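Xyloglucan-specific endo-beta-1,4-glucanase BoGH5A (Bacteroides ovatus, PDB 3ZMR) hydrolyses internal beta-1,4-glucosidic linkages in the backbone of xyloglucan with retention of anomeric configuration, releasing xyloglucan oligosaccharides. Local coordinates at residues Gly125-Asn130 against Ile393-Pro398; Tyr436-Tyr441 against Phe446-Gly451. All coordinates share one frame; numbering follows the deposited sequence. Where two conformers were deposited one is given.

Interaction 1: Gly125-Asn130 against Ile393-Pro398. With GLC (alpha-D-glucopyranose), chain L; BGC (beta-D-glucopyranose), chain C; BGC (beta-D-glucopyranose), chain B; BGC (beta-D-glucopyranose), chain D.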
ATOM      1  N   GLY A 125       5.336   4.421 -15.074  1.00 10.52           N
ATOM      2  CA  GLY A 125       3.980   4.302 -15.513  1.00  8.93           C
ATOM      3  C   GLY A 125       3.089   5.494 -15.304  1.00  8.53           C
ATOM      4  O   GLY A 125       3.560   6.621 -15.024  1.00  9.03           O
ATOM      5  N   VAL A 126       1.793   5.245 -15.458  1.00 10.59           N
ATOM      6  CA  VAL A 126       0.775   6.288 -15.350  0.50  6.73           C
ATOM      7  C   VAL A 126      -0.486   5.719 -14.710  1.00  9.39           C
ATOM      8  O   VAL A 126      -0.742   4.521 -14.751  1.00 11.73           O
ATOM      9  CB  VAL A 126       0.462   6.865 -16.767  0.50  7.99           C
ATOM     10  CG1 VAL A 126      -0.237   5.840 -17.643  0.50  5.70           C
ATOM     11  CG2 VAL A 126      -0.310   8.169 -16.733  0.50  7.91           C
ATOM     12  N   ASN A 127      -1.268   6.602 -14.107  1.00  8.97           N
ATOM     13  CA  ASN A 127      -2.585   6.304 -13.621  1.00  7.41           C
ATOM     14  C   ASN A 127      -3.641   6.634 -14.646  1.00  8.57           C
ATOM     15  O   ASN A 127      -3.521   7.633 -15.353  1.00 10.87           O
ATOM     16  CB  ASN A 127      -2.929   7.135 -12.400  1.00  8.32           C
ATOM     17  CG  ASN A 127      -2.236   6.672 -11.134  1.00  8.56           C
ATOM     18  OD1 ASN A 127      -2.835   5.950 -10.353  1.00  7.85           O
ATOM     19  ND2 ASN A 127      -0.992   7.087 -10.918  1.00  7.49           N
ATOM     20  N   VAL A 128      -4.699   5.840 -14.692  1.00  8.97           N
ATOM     21  CA  VAL A 128      -5.948   6.190 -15.383  1.00  9.00           C
ATOM     22  C   VAL A 128      -6.876   6.752 -14.295  1.00  9.02           C
ATOM     23  O   VAL A 128      -7.827   6.107 -13.834  1.00 11.04           O
ATOM     24  CB  VAL A 128      -6.593   4.983 -16.107  1.00 14.01           C
ATOM     25  CG1 VAL A 128      -7.847   5.409 -16.876  1.00 14.59           C
ATOM     26  CG2 VAL A 128      -5.609   4.354 -17.065  1.00 21.99           C
ATOM     27  N   GLY A 129      -6.555   7.953 -13.848  1.00  9.48           N
ATOM     28  CA  GLY A 129      -7.219   8.559 -12.730  1.00  9.20           C
ATOM     29  C   GLY A 129      -8.570   9.185 -13.059  1.00  8.29           C
ATOM     30  O   GLY A 129      -8.900   9.460 -14.224  1.00  8.78           O
ATOM     31  N   ASN A 130      -9.348   9.394 -11.999  1.00  8.01           N
ATOM     32  CA  ASN A 130     -10.691  10.005 -12.061  1.00  9.56           C
ATOM     33  C   ASN A 130     -11.600   9.303 -13.056  1.00 10.37           C
ATOM     34  O   ASN A 130     -12.400   9.915 -13.787  1.00  9.87           O
ATOM     35  CB  ASN A 130     -10.620  11.497 -12.351  1.00 11.07           C
ATOM     36  CG  ASN A 130     -10.244  12.322 -11.136  1.00 10.22           C
ATOM     37  OD1 ASN A 130      -9.862  11.819 -10.078  1.00 11.51           O
ATOM     38  ND2 ASN A 130     -10.323  13.651 -11.309  1.00 13.41           N
ATOM     39  N   ILE A 393       5.872   4.401  -6.135  1.00  8.75           N
ATOM     40  CA  ILE A 393       5.322   5.739  -5.910  1.00  7.20           C
ATOM     41  C   ILE A 393       4.081   5.781  -6.792  1.00  8.08           C
ATOM     42  O   ILE A 393       4.118   6.067  -7.997  1.00  8.69           O
ATOM     43  CB  ILE A 393       6.338   6.871  -6.208  1.00  7.62           C
ATOM     44  CG1 ILE A 393       7.590   6.714  -5.316  1.00 10.13           C
ATOM     45  CG2 ILE A 393       5.713   8.268  -6.082  1.00 12.96           C
ATOM     46  CD1 ILE A 393       7.326   6.734  -3.822  1.00 10.34           C
ATOM     47  N   GLY A 394       2.961   5.418  -6.169  1.00  7.91           N
ATOM     48  CA  GLY A 394       1.739   5.113  -6.918  1.00  8.09           C
ATOM     49  C   GLY A 394       1.071   6.298  -7.577  1.00  7.47           C
ATOM     50  O   GLY A 394       0.298   6.116  -8.527  1.00  7.61           O
ATOM     51  N   GLU A 395       1.370   7.491  -7.048  1.00  7.38           N
ATOM     52  CA  GLU A 395       0.942   8.748  -7.622  1.00  6.73           C
ATOM     53  C   GLU A 395       1.995   9.813  -7.352  1.00  6.98           C
ATOM     54  O   GLU A 395       2.508   9.903  -6.246  1.00  8.04           O
ATOM     55  CB  GLU A 395      -0.378   9.242  -7.020  1.00  8.16           C
ATOM     56  CG  GLU A 395      -1.548   8.294  -7.105  1.00  8.63           C
ATOM     57  CD  GLU A 395      -2.806   8.828  -6.448  1.00  9.90           C
ATOM     58  OE1 GLU A 395      -2.896  10.057  -6.195  1.00 11.32           O
ATOM     59  OE2 GLU A 395      -3.716   7.993  -6.154  1.00  8.62           O
ATOM     60  N   TYR A 396       2.276  10.616  -8.375  1.00  6.81           N
ATOM     61  CA  TYR A 396       3.008  11.878  -8.239  1.00  9.96           C
ATOM     62  C   TYR A 396       2.534  12.754  -9.400  1.00  7.15           C
ATOM     63  O   TYR A 396       2.038  12.251 -10.411  1.00  7.82           O
ATOM     64  CB  TYR A 396       4.559  11.698  -8.246  1.00  7.85           C
ATOM     65  CG  TYR A 396       5.062  11.410  -9.611  1.00  8.47           C
ATOM     66  CD1 TYR A 396       4.987  10.130 -10.167  1.00 11.22           C
ATOM     67  CD2 TYR A 396       5.592  12.431 -10.423  1.00  8.84           C
ATOM     68  CE1 TYR A 396       5.391   9.882 -11.472  1.00  8.50           C
ATOM     69  CE2 TYR A 396       5.950  12.202 -11.729  1.00  8.82           C
ATOM     70  CZ  TYR A 396       5.870  10.932 -12.259  1.00  7.67           C
ATOM     71  OH  TYR A 396       6.231  10.683 -13.586  1.00  9.27           O
ATOM     72  N   GLY A 397       2.782  14.054  -9.306  1.00  8.60           N
ATOM     73  CA  GLY A 397       2.625  14.953 -10.445  1.00  9.90           C
ATOM     74  C   GLY A 397       1.936  16.258 -10.094  1.00  9.82           C
ATOM     75  O   GLY A 397       1.116  16.324  -9.182  1.00 10.66           O
ATOM     76  N   PRO A 398       2.311  17.330 -10.813  1.00  9.20           N
ATOM     77  CA  PRO A 398       1.701  18.626 -10.581  1.00  9.84           C
ATOM     78  C   PRO A 398       0.510  18.913 -11.498  1.00 10.12           C
ATOM     79  O   PRO A 398       0.495  18.509 -12.682  1.00 11.32           O
ATOM     80  CB  PRO A 398       2.846  19.578 -10.922  1.00 14.44           C
ATOM     81  CG  PRO A 398       3.549  18.885 -12.046  1.00 11.79           C
ATOM     82  CD  PRO A 398       3.409  17.419 -11.802  1.00  9.99           C
TER
HETATM   83  C1  GLC L1519      -4.240  11.148  -4.012  0.50 18.82           C
HETATM   84  C2  GLC L1519      -5.555  10.418  -4.258  0.50 15.45           C
HETATM   85  C3  GLC L1519      -6.214  10.857  -5.567  0.50 13.01           C
HETATM   86  C4  GLC L1519      -6.323  12.385  -5.529  0.50 18.55           C
HETATM   87  C5  GLC L1519      -4.979  13.017  -5.137  0.50 39.31           C
HETATM   88  C6  GLC L1519      -4.995  14.542  -5.097  0.50 70.31           C
HETATM   89  O2  GLC L1519      -5.316   9.036  -4.208  0.50 11.30           O
HETATM   90  O3  GLC L1519      -7.474  10.183  -5.785  0.50  7.94           O
HETATM   91  O4  GLC L1519      -6.679  12.775  -6.826  0.50 25.57           O
HETATM   92  O5  GLC L1519      -4.541  12.513  -3.895  0.50 24.90           O
HETATM   93  O6  GLC L1519      -4.616  14.990  -6.385  0.50 90.45           O
HETATM   94  C2  BGC C   1      -5.563  10.324  -4.064  0.50 20.95           C
HETATM   95  C3  BGC C   1      -6.114  10.841  -5.404  0.50 22.28           C
HETATM   96  C4  BGC C   1      -6.132  12.364  -5.476  0.50 29.09           C
HETATM   97  C5  BGC C   1      -4.697  12.786  -5.129  0.50 35.62           C
HETATM   98  C6  BGC C   1      -4.533  14.292  -5.242  0.50 39.76           C
HETATM   99  C1  BGC C   1      -4.272  10.976  -3.549  0.50 25.60           C
HETATM  100  O2  BGC C   1      -5.354   8.917  -4.163  0.50 15.46           O
HETATM  101  O3  BGC C   1      -7.452  10.327  -5.576  0.50 21.62           O
HETATM  102  O4  BGC C   1      -6.605  12.798  -6.784  0.50 26.44           O
HETATM  103  O5  BGC C   1      -4.343  12.383  -3.791  0.50 41.96           O
HETATM  104  O6  BGC C   1      -5.629  14.891  -4.528  0.50 61.75           O
HETATM  105  C2  BGC B   2      -7.933  14.304  -8.215  1.00 23.35           C
HETATM  106  C3  BGC B   2      -9.140  15.248  -8.271  1.00 17.65           C
HETATM  107  C4  BGC B   2     -10.366  14.542  -7.677  1.00 21.46           C
HETATM  108  C5  BGC B   2     -10.000  14.005  -6.308  1.00 21.16           C
HETATM  109  C6  BGC B   2     -11.116  13.261  -5.595  1.00 20.94           C
HETATM  110  C1  BGC B   2      -7.714  13.741  -6.810  1.00 28.85           C
HETATM  111  O2  BGC B   2      -6.777  15.034  -8.647  1.00 30.63           O
HETATM  112  O3  BGC B   2      -9.450  15.688  -9.595  1.00 26.14           O
HETATM  113  O4  BGC B   2     -11.455  15.445  -7.458  1.00 20.44           O
HETATM  114  O5  BGC B   2      -8.905  13.108  -6.414  1.00 21.11           O
HETATM  115  O6  BGC B   2     -10.833  13.400  -4.219  1.00 23.27           O
HETATM  116  C2  BGC D   3     -13.818  15.805  -7.437  1.00 19.94           C
HETATM  117  C3  BGC D   3     -15.129  15.643  -8.203  1.00 20.57           C
HETATM  118  C4  BGC D   3     -14.948  16.123  -9.653  1.00 20.37           C
HETATM  119  C5  BGC D   3     -13.691  15.515 -10.275  1.00 21.49           C
HETATM  120  C6  BGC D   3     -13.409  16.028 -11.666  1.00 29.77           C
HETATM  121  C1  BGC D   3     -12.652  15.191  -8.192  1.00 17.43           C
HETATM  122  O2  BGC D   3     -13.933  15.230  -6.137  1.00 22.18           O
HETATM  123  O3  BGC D   3     -16.167  16.337  -7.473  1.00 21.75           O
HETATM  124  O4  BGC D   3     -16.037  15.727 -10.515  1.00 22.62           O
HETATM  125  O5  BGC D   3     -12.547  15.785  -9.476  1.00 22.55           O
HETATM  126  O6  BGC D   3     -13.189  17.448 -11.621  1.00 24.85           O
HETATM  127  O   HOH W   1       5.976   8.037 -14.457  1.00 10.13           O
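The carbonyl oxygen of Gly-394 receives the side-chain amide of Asn-127 in a bond of 2.9 Å from ND2 to O, nearly straight at 174°. The donor lies in the carbonyl plane and the acceptor in the plane of the amide. With CG beside the backbone N and anti to the carbonyl carbon (chi1 -75°), the amide leans across from its strand, and ND2 also passes 4.0 Å from CG of Glu-395. A second bond of ND2 to Tyr-436 O and one from Arg-172 to OD1 fix the rotation of the amide. Strands 125-127 and 391-396 are the first and seventh of the parallel TIM barrel of family 5 glycosidases, and the Asn-127 amide bridges across the eighth, which lies between them. Glu-395, the inferred nucleophile, extends beyond CG to the sugar, its OE2 2.7 Å from O2 of the alpha-glucose. Tyr-338 bonds OE1, while Arg-172 pairs with OE2, one arginine thus serving both Asn-127 and the carboxylate. On the side facing helix 406-429, a water donates to Gly-125 O at 2.9 Å and meets Tyr-396 OH in the plane of the ring. Farther along the cleft, Asn-130 ND2 donates to O3 of the chain B glucose at 2.8 Å.

Interaction 2: Tyr436-Tyr441 against Phe446-Gly451. With GLC (alpha-D-glucopyranose), chain L; BGC (beta-D-glucopyranose), chain C.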
ATOM      1  N   TYR A 436       2.740   8.383 -12.718  1.00  8.28           N
ATOM      2  CA  TYR A 436       2.235   9.751 -12.895  1.00  7.89           C
ATOM      3  C   TYR A 436       0.719   9.819 -12.728  1.00  7.93           C
ATOM      4  O   TYR A 436      -0.000   8.975 -13.220  1.00  8.50           O
ATOM      5  CB  TYR A 436       2.617  10.252 -14.294  1.00  9.23           C
ATOM      6  CG  TYR A 436       2.159  11.675 -14.566  1.00  7.32           C
ATOM      7  CD1 TYR A 436       2.864  12.769 -14.096  1.00 10.17           C
ATOM      8  CD2 TYR A 436       0.986  11.906 -15.261  1.00  8.33           C
ATOM      9  CE1 TYR A 436       2.408  14.067 -14.340  1.00  9.96           C
ATOM     10  CE2 TYR A 436       0.510  13.181 -15.465  1.00 10.62           C
ATOM     11  CZ  TYR A 436       1.235  14.258 -15.022  1.00  9.13           C
ATOM     12  OH  TYR A 436       0.782  15.525 -15.199  1.00 10.53           O
ATOM     13  N   TRP A 437       0.254  10.868 -12.054  1.00  7.06           N
ATOM     14  CA  TRP A 437      -1.174  11.101 -11.829  1.00  8.73           C
ATOM     15  C   TRP A 437      -1.797  11.821 -13.019  1.00  9.16           C
ATOM     16  O   TRP A 437      -1.672  13.034 -13.167  1.00 10.09           O
ATOM     17  CB  TRP A 437      -1.438  11.878 -10.528  1.00 11.41           C
ATOM     18  CG  TRP A 437      -2.906  12.000 -10.279  1.00  8.73           C
ATOM     19  CD1 TRP A 437      -3.651  13.149 -10.346  1.00 11.47           C
ATOM     20  CD2 TRP A 437      -3.843  10.945  -9.972  1.00  8.70           C
ATOM     21  NE1 TRP A 437      -4.957  12.866 -10.084  1.00 11.30           N
ATOM     22  CE2 TRP A 437      -5.125  11.535  -9.871  1.00  8.33           C
ATOM     23  CE3 TRP A 437      -3.727   9.586  -9.793  1.00 10.64           C
ATOM     24  CZ2 TRP A 437      -6.297  10.794  -9.576  1.00 12.47           C
ATOM     25  CZ3 TRP A 437      -4.882   8.847  -9.500  1.00  8.78           C
ATOM     26  CH2 TRP A 437      -6.144   9.450  -9.387  1.00 12.44           C
ATOM     27  N   ASP A 438      -2.456  11.054 -13.871  1.00  9.83           N
ATOM     28  CA  ASP A 438      -3.233  11.555 -15.015  1.00  7.93           C
ATOM     29  C   ASP A 438      -4.684  11.378 -14.644  1.00  9.11           C
ATOM     30  O   ASP A 438      -5.148  10.247 -14.453  1.00 10.68           O
ATOM     31  CB  ASP A 438      -2.847  10.808 -16.284  1.00 10.10           C
ATOM     32  CG  ASP A 438      -3.668  11.202 -17.503  1.00 10.27           C
ATOM     33  OD1 ASP A 438      -4.904  11.372 -17.376  1.00 11.75           O
ATOM     34  OD2 ASP A 438      -3.072  11.214 -18.613  1.00 10.46           O
ATOM     35  N   ALA A 439      -5.405  12.495 -14.537  1.00 10.78           N
ATOM     36  CA  ALA A 439      -6.837  12.471 -14.161  1.00 11.01           C
ATOM     37  C   ALA A 439      -7.723  12.880 -15.332  1.00 10.10           C
ATOM     38  O   ALA A 439      -8.929  13.087 -15.163  1.00 10.77           O
ATOM     39  CB  ALA A 439      -7.104  13.371 -12.966  1.00 12.03           C
ATOM     40  N   GLY A 440      -7.138  12.954 -16.527  1.00  9.61           N
ATOM     41  CA  GLY A 440      -7.881  13.369 -17.739  1.00  9.11           C
ATOM     42  C   GLY A 440      -8.261  14.835 -17.839  1.00 12.15           C
ATOM     43  O   GLY A 440      -9.088  15.205 -18.687  1.00 12.19           O
ATOM     44  N   TYR A 441      -7.662  15.653 -16.979  1.00 10.40           N
ATOM     45  CA  TYR A 441      -7.931  17.103 -16.941  1.00 10.55           C
ATOM     46  C   TYR A 441      -6.661  17.810 -17.467  1.00  9.65           C
ATOM     47  O   TYR A 441      -5.955  17.263 -18.336  1.00 11.03           O
ATOM     48  CB  TYR A 441      -8.402  17.535 -15.531  1.00 13.65           C
ATOM     49  CG  TYR A 441      -8.869  18.969 -15.415  1.00 14.54           C
ATOM     50  CD1 TYR A 441      -9.843  19.457 -16.257  1.00 16.12           C
ATOM     51  CD2 TYR A 441      -8.316  19.829 -14.462  1.00 15.88           C
ATOM     52  CE1 TYR A 441     -10.284  20.782 -16.165  1.00 18.22           C
ATOM     53  CE2 TYR A 441      -8.714  21.151 -14.383  1.00 18.97           C
ATOM     54  CZ  TYR A 441      -9.711  21.617 -15.228  1.00 19.17           C
ATOM     55  OH  TYR A 441     -10.082  22.936 -15.155  1.00 24.11           O
ATOM     56  N   PHE A 446      -2.349  12.140 -22.096  1.00  9.33           N
ATOM     57  CA  PHE A 446      -2.964  11.578 -23.311  1.00  9.82           C
ATOM     58  C   PHE A 446      -4.400  12.082 -23.495  1.00 10.30           C
ATOM     59  O   PHE A 446      -5.088  12.412 -22.544  1.00 12.92           O
ATOM     60  CB  PHE A 446      -3.006  10.024 -23.256  1.00 11.47           C
ATOM     61  CG  PHE A 446      -1.660   9.412 -23.136  1.00 12.17           C
ATOM     62  CD1 PHE A 446      -0.889   9.164 -24.264  1.00 12.76           C
ATOM     63  CD2 PHE A 446      -1.126   9.133 -21.891  1.00 13.36           C
ATOM     64  CE1 PHE A 446       0.393   8.659 -24.139  1.00 14.39           C
ATOM     65  CE2 PHE A 446       0.155   8.623 -21.776  1.00 14.98           C
ATOM     66  CZ  PHE A 446       0.922   8.421 -22.894  1.00 19.44           C
ATOM     67  N   ASP A 447      -4.834  12.113 -24.751  1.00 11.64           N
ATOM     68  CA  ASP A 447      -6.243  12.223 -25.057  1.00 11.93           C
ATOM     69  C   ASP A 447      -6.913  10.887 -24.695  1.00 10.33           C
ATOM     70  O   ASP A 447      -6.544   9.838 -25.229  1.00 13.14           O
ATOM     71  CB  ASP A 447      -6.467  12.498 -26.530  1.00 16.76           C
ATOM     72  CG  ASP A 447      -7.864  12.919 -26.801  1.00 19.30           C
ATOM     73  OD1 ASP A 447      -8.761  12.079 -26.756  1.00 17.88           O
ATOM     74  OD2 ASP A 447      -8.087  14.099 -27.023  1.00 63.87           O
ATOM     75  N   ARG A 448      -7.872  10.922 -23.773  1.00 11.37           N
ATOM     76  CA  ARG A 448      -8.520   9.662 -23.338  1.00 11.09           C
ATOM     77  C   ARG A 448      -9.308   8.951 -24.433  1.00 13.00           C
ATOM     78  O   ARG A 448      -9.454   7.728 -24.439  1.00 14.14           O
ATOM     79  CB  ARG A 448      -9.421   9.895 -22.138  1.00 10.49           C
ATOM     80  CG  ARG A 448      -8.730  10.276 -20.840  1.00 10.78           C
ATOM     81  CD  ARG A 448      -7.716   9.224 -20.387  1.00 11.00           C
ATOM     82  NE  ARG A 448      -7.225   9.500 -19.053  1.00 10.75           N
ATOM     83  CZ  ARG A 448      -7.889   9.240 -17.937  1.00  9.26           C
ATOM     84  NH1 ARG A 448      -9.050   8.590 -17.953  1.00 10.66           N
ATOM     85  NH2 ARG A 448      -7.349   9.589 -16.783  1.00  9.56           N
ATOM     86  N   THR A 449      -9.836   9.711 -25.377  1.00 13.20           N
ATOM     87  CA  THR A 449     -10.633   9.114 -26.445  1.00 14.29           C
ATOM     88  C   THR A 449      -9.789   8.415 -27.488  1.00 14.35           C
ATOM     89  O   THR A 449     -10.109   7.275 -27.903  1.00 17.63           O
ATOM     90  CB  THR A 449     -11.549  10.168 -27.069  1.00 17.74           C
ATOM     91  OG1 THR A 449     -12.426  10.659 -26.052  1.00 25.33           O
ATOM     92  CG2 THR A 449     -12.381   9.554 -28.189  1.00 19.83           C
ATOM     93  N   THR A 450      -8.732   9.085 -27.938  1.00 17.75           N
ATOM     94  CA  THR A 450      -7.915   8.568 -29.047  1.00 17.13           C
ATOM     95  C   THR A 450      -6.620   7.889 -28.652  1.00 12.95           C
ATOM     96  O   THR A 450      -5.989   7.226 -29.475  1.00 15.56           O
ATOM     97  CB  THR A 450      -7.515   9.701 -29.988  1.00 19.94           C
ATOM     98  OG1 THR A 450      -6.642  10.588 -29.299  1.00 15.82           O
ATOM     99  CG2 THR A 450      -8.747  10.450 -30.458  1.00 21.02           C
ATOM    100  N   GLY A 451      -6.198   8.080 -27.395  1.00 15.44           N
ATOM    101  CA  GLY A 451      -4.888   7.608 -26.970  1.00 16.00           C
ATOM    102  C   GLY A 451      -3.669   8.372 -27.485  1.00 14.82           C
ATOM    103  O   GLY A 451      -2.518   8.014 -27.193  1.00 16.55           O
TER
HETATM  104  C1  GLC L1519      -4.240  11.148  -4.012  0.50 18.82           C
HETATM  105  C2  GLC L1519      -5.555  10.418  -4.258  0.50 15.45           C
HETATM  106  C3  GLC L1519      -6.214  10.857  -5.567  0.50 13.01           C
HETATM  107  C4  GLC L1519      -6.323  12.385  -5.529  0.50 18.55           C
HETATM  108  C5  GLC L1519      -4.979  13.017  -5.137  0.50 39.31           C
HETATM  109  C6  GLC L1519      -4.995  14.542  -5.097  0.50 70.31           C
HETATM  110  O2  GLC L1519      -5.316   9.036  -4.208  0.50 11.30           O
HETATM  111  O3  GLC L1519      -7.474  10.183  -5.785  0.50  7.94           O
HETATM  112  O4  GLC L1519      -6.679  12.775  -6.826  0.50 25.57           O
HETATM  113  O5  GLC L1519      -4.541  12.513  -3.895  0.50 24.90           O
HETATM  114  O6  GLC L1519      -4.616  14.990  -6.385  0.50 90.45           O
HETATM  115  C2  BGC C   1      -5.563  10.324  -4.064  0.50 20.95           C
HETATM  116  C3  BGC C   1      -6.114  10.841  -5.404  0.50 22.28           C
HETATM  117  C4  BGC C   1      -6.132  12.364  -5.476  0.50 29.09           C
HETATM  118  C5  BGC C   1      -4.697  12.786  -5.129  0.50 35.62           C
HETATM  119  C6  BGC C   1      -4.533  14.292  -5.242  0.50 39.76           C
HETATM  120  C1  BGC C   1      -4.272  10.976  -3.549  0.50 25.60           C
HETATM  121  O2  BGC C   1      -5.354   8.917  -4.163  0.50 15.46           O
HETATM  122  O3  BGC C   1      -7.452  10.327  -5.576  0.50 21.62           O
HETATM  123  O4  BGC C   1      -6.605  12.798  -6.784  0.50 26.44           O
HETATM  124  O5  BGC C   1      -4.343  12.383  -3.791  0.50 41.96           O
HETATM  125  O6  BGC C   1      -5.629  14.891  -4.528  0.50 61.75           O
HETATM  126  O   HOH W   2      -4.910  10.587 -20.481  1.00 16.25           O
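Arg-448 lays one face of its guanidinium over CA of Gly-440, while its edge turns to the carboxylate of Asp-438. The resulting salt bridge joins two parts of the loop between strand 433-436, the last of the barrel, and helix 456-471, and its acceptor is also the hub of an Asx turn: OD1 of Asp-438 takes the backbone N of Gly-440 at 2.9 Å. NH2 of Arg-448 reaches the same OD1 at 3.1 Å from the other face of the carboxylate, 42° out of its plane, and NE adds a weak bond. The planes of the two charged groups stand 41° apart. The arginine is bent at chi2 (-58°) and runs past Asp-438 in the opposite sense. Arg-448 also donates to Thr-131 OG1 and Gly-129 O, which ties this loop to the one after strand 125-127; OD2 of Asp-438 accepts from Leu-445 N. On the substrate side of the turn, Trp-437 presents a ring face to the alternative glucoses, C3 of the alpha-glucose sitting 3.9 Å above its plane and offset toward the rim. Between the segments a single water accepts from NE of Arg-448 at 2.9 Å and donates both to Asp-438 OD2 at 2.7 Å and to Phe-446 O.

Interaction 1 closes before interaction 2 opens along the chain, yet their centres lie only 11 Å apart, because closing a barrel brings its first strand beside its last. Strand 433-436 sits between 391-396 and 125-127, and the backbone continues the join beyond it: Trp-437 N lies 2.8 Å from Tyr-396 O, and Gly-129 N 2.8 Å from Asp-438 O, both probable hydrogen bonds. The loop of interaction 2 is thereby stitched to both segments of interaction 1. Both touch the same glucose site, interaction 1 through the inferred nucleophile and interaction 2 through a tryptophan platform, an example of residues distant in sequence gathered at one end of a TIM barrel to form a glycan-binding cleft.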